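Local coordinates for protein SPT6 (Antonospora locustae, PDB 2XP1) that acts as a transcription elongation factor whose tandem SH2 domains probably mediate its interaction with RNA polymerase II, at residues 27-30 / 36-39. Residues are numbered along the deposited sequence; the frame is centred on the assembly and turned at random.
Sequences NYLR and FLIR. With SO4 (sulfate ion), chain B.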
ATOM      1  N   ASN A  27      -3.144  -1.909 -30.018  1.00 57.86           N
ATOM      2  CA  ASN A  27      -3.992  -2.315 -31.156  1.00 61.87           C
ATOM      3  C   ASN A  27      -4.857  -3.505 -30.840  1.00 61.16           C
ATOM      4  O   ASN A  27      -6.082  -3.459 -31.015  1.00 62.95           O
ATOM      5  CB  ASN A  27      -3.175  -2.633 -32.393  1.00 64.87           C
ATOM      6  CG  ASN A  27      -3.353  -1.606 -33.449  1.00 71.97           C
ATOM      7  OD1 ASN A  27      -3.971  -0.572 -33.206  1.00 76.06           O
ATOM      8  ND2 ASN A  27      -2.840  -1.874 -34.639  1.00 77.35           N
ATOM      9  N   TYR A  28      -4.206  -4.571 -30.380  1.00 58.42           N
ATOM     10  CA  TYR A  28      -4.893  -5.795 -30.094  1.00 58.00           C
ATOM     11  C   TYR A  28      -5.928  -5.555 -29.019  1.00 56.63           C
ATOM     12  O   TYR A  28      -7.042  -6.062 -29.118  1.00 58.45           O
ATOM     13  CB  TYR A  28      -3.911  -6.856 -29.651  1.00 55.89           C
ATOM     14  CG  TYR A  28      -4.577  -8.098 -29.123  1.00 56.71           C
ATOM     15  CD1 TYR A  28      -5.015  -9.121 -29.995  1.00 58.91           C
ATOM     16  CD2 TYR A  28      -4.775  -8.261 -27.759  1.00 53.10           C
ATOM     17  CE1 TYR A  28      -5.629 -10.276 -29.493  1.00 59.16           C
ATOM     18  CE2 TYR A  28      -5.383  -9.397 -27.246  1.00 54.74           C
ATOM     19  CZ  TYR A  28      -5.799 -10.407 -28.115  1.00 58.52           C
ATOM     20  OH  TYR A  28      -6.394 -11.512 -27.573  1.00 59.48           O
ATOM     21  N   LEU A  29      -5.571  -4.783 -27.998  1.00 53.41           N
ATOM     22  CA  LEU A  29      -6.514  -4.487 -26.944  1.00 52.18           C
ATOM     23  C   LEU A  29      -7.638  -3.553 -27.421  1.00 55.69           C
ATOM     24  O   LEU A  29      -8.757  -3.632 -26.912  1.00 56.64           O
ATOM     25  CB  LEU A  29      -5.809  -3.919 -25.696  1.00 47.98           C
ATOM     26  CG  LEU A  29      -4.826  -4.814 -24.909  1.00 44.70           C
ATOM     27  CD1 LEU A  29      -4.153  -4.099 -23.746  1.00 35.76           C
ATOM     28  CD2 LEU A  29      -5.489  -6.077 -24.373  1.00 44.15           C
ATOM     29  N   ARG A  30      -7.346  -2.644 -28.353  1.00 58.66           N
ATOM     30  CA  ARG A  30      -8.371  -1.699 -28.840  1.00 63.14           C
ATOM     31  C   ARG A  30      -9.572  -2.489 -29.358  1.00 66.72           C
ATOM     32  O   ARG A  30     -10.718  -2.149 -29.052  1.00 68.32           O
ATOM     33  CB  ARG A  30      -7.862  -0.772 -29.969  1.00 66.16           C
ATOM     34  CG  ARG A  30      -7.294   0.588 -29.528  1.00 65.13           C
ATOM     35  CD  ARG A  30      -6.580   1.330 -30.689  1.00 67.95           C
ATOM     36  NE  ARG A  30      -5.518   2.227 -30.199  1.00 70.11           N
ATOM     37  CZ  ARG A  30      -4.215   2.117 -30.484  1.00 70.53           C
ATOM     38  NH1 ARG A  30      -3.773   1.152 -31.285  1.00 71.55           N
ATOM     39  NH2 ARG A  30      -3.335   2.974 -29.966  1.00 69.60           N
ATOM     40  N   PHE A  36      -6.550  -6.903 -20.588  1.00 40.86           N
ATOM     41  CA  PHE A  36      -5.099  -6.837 -20.336  1.00 37.91           C
ATOM     42  C   PHE A  36      -4.359  -7.987 -21.013  1.00 37.70           C
ATOM     43  O   PHE A  36      -4.949  -8.968 -21.428  1.00 38.54           O
ATOM     44  CB  PHE A  36      -4.820  -6.904 -18.835  1.00 36.95           C
ATOM     45  CG  PHE A  36      -5.088  -8.246 -18.255  1.00 37.95           C
ATOM     46  CD1 PHE A  36      -4.074  -9.181 -18.167  1.00 41.32           C
ATOM     47  CD2 PHE A  36      -6.360  -8.577 -17.811  1.00 41.44           C
ATOM     48  CE1 PHE A  36      -4.308 -10.447 -17.636  1.00 45.23           C
ATOM     49  CE2 PHE A  36      -6.619  -9.833 -17.284  1.00 45.54           C
ATOM     50  CZ  PHE A  36      -5.585 -10.780 -17.198  1.00 45.62           C
ATOM     51  N   LEU A  37      -3.054  -7.867 -21.125  1.00 36.51           N
ATOM     52  CA  LEU A  37      -2.248  -8.984 -21.641  1.00 37.30           C
ATOM     53  C   LEU A  37      -0.910  -8.684 -21.075  1.00 35.71           C
ATOM     54  O   LEU A  37      -0.748  -7.659 -20.429  1.00 35.86           O
ATOM     55  CB  LEU A  37      -2.186  -8.984 -23.181  1.00 37.87           C
ATOM     56  CG  LEU A  37      -1.824  -7.668 -23.888  1.00 39.28           C
ATOM     57  CD1 LEU A  37      -0.358  -7.438 -23.834  1.00 35.08           C
ATOM     58  CD2 LEU A  37      -2.334  -7.649 -25.384  1.00 37.55           C
ATOM     59  N   ILE A  38       0.037  -9.568 -21.296  1.00 35.38           N
ATOM     60  CA  ILE A  38       1.411  -9.334 -20.914  1.00 34.64           C
ATOM     61  C   ILE A  38       2.171  -9.381 -22.206  1.00 36.48           C
ATOM     62  O   ILE A  38       1.953 -10.288 -23.011  1.00 37.79           O
ATOM     63  CB  ILE A  38       1.847 -10.453 -20.006  1.00 34.86           C
ATOM     64  CG1 ILE A  38       1.101 -10.319 -18.679  1.00 33.38           C
ATOM     65  CG2 ILE A  38       3.353 -10.557 -19.876  1.00 33.67           C
ATOM     66  CD1 ILE A  38       1.214 -11.529 -17.880  1.00 34.07           C
ATOM     67  N   ARG A  39       3.016  -8.391 -22.440  1.00 36.90           N
ATOM     68  CA  ARG A  39       3.749  -8.321 -23.693  1.00 39.09           C
ATOM     69  C   ARG A  39       5.231  -8.481 -23.424  1.00 40.55           C
ATOM     70  O   ARG A  39       5.627  -8.529 -22.262  1.00 39.72           O
ATOM     71  CB  ARG A  39       3.493  -6.997 -24.390  1.00 39.68           C
ATOM     72  CG  ARG A  39       3.961  -5.746 -23.631  1.00 38.05           C
ATOM     73  CD  ARG A  39       3.907  -4.511 -24.548  1.00 36.06           C
ATOM     74  NE  ARG A  39       4.205  -3.288 -23.801  1.00 37.38           N
ATOM     75  CZ  ARG A  39       5.435  -2.834 -23.554  1.00 41.00           C
ATOM     76  NH1 ARG A  39       6.530  -3.487 -24.030  1.00 39.50           N
ATOM     77  NH2 ARG A  39       5.577  -1.713 -22.848  1.00 40.46           N
TER
HETATM   78  S   SO4 B 970       9.500  -1.405 -22.772  1.00 57.82           S
HETATM   79  O1  SO4 B 970       8.146  -1.102 -22.323  1.00 53.91           O
HETATM   80  O2  SO4 B 970       9.576  -2.635 -23.528  1.00 58.43           O
HETATM   81  O3  SO4 B 970      10.314  -1.527 -21.567  1.00 60.67           O
HETATM   82  O4  SO4 B 970      10.034  -0.345 -23.616  1.00 62.01           O
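Y28 and L29 of the first SH2 helix pack on L37 of the strand that follows, within the beta-alpha-beta unit formed by strand 17-18, helix 22-31 and strand 36-40. Strand residues F36-L37-I38-R39 probably correspond to the FLVR motif of SH2 domains, with R39 as its phosphate-binding arginine.

The contact is apolar, with no hydrogen bond between 27-30 and 36-39. One methyl, L37 CD2, carries most of it. It lies 3.5 Å from Y28 CD2, approaching the ring obliquely, and 3.7 Å from L29 CD2. A chi1 of 49° at L37 brings this branch to the helix. L29 CD2 also rests 4.0 Å from F36 N. The F36 side chain packs on I84, V88 and L92 of helix 80-100.

Y28 OH bonds to D34 OD2, which ties the ring to the link between helix and strand. R39 extends its chain from CG to NE and presents its guanidinium edge to a sulfate, probably picked up from the crystallisation medium. The ion, also bound by Y46 and S42, probably occupies the phosphate position. With a methionine in place of R39, the sulfate would probably lose its guanidinium donors, and H60 its bond to NH2. R39 NH1 reaches sulfate O2 at 3.2 Å. The bond from R39 NH2 to sulfate O1 is nearly straight and spans 2.7 Å.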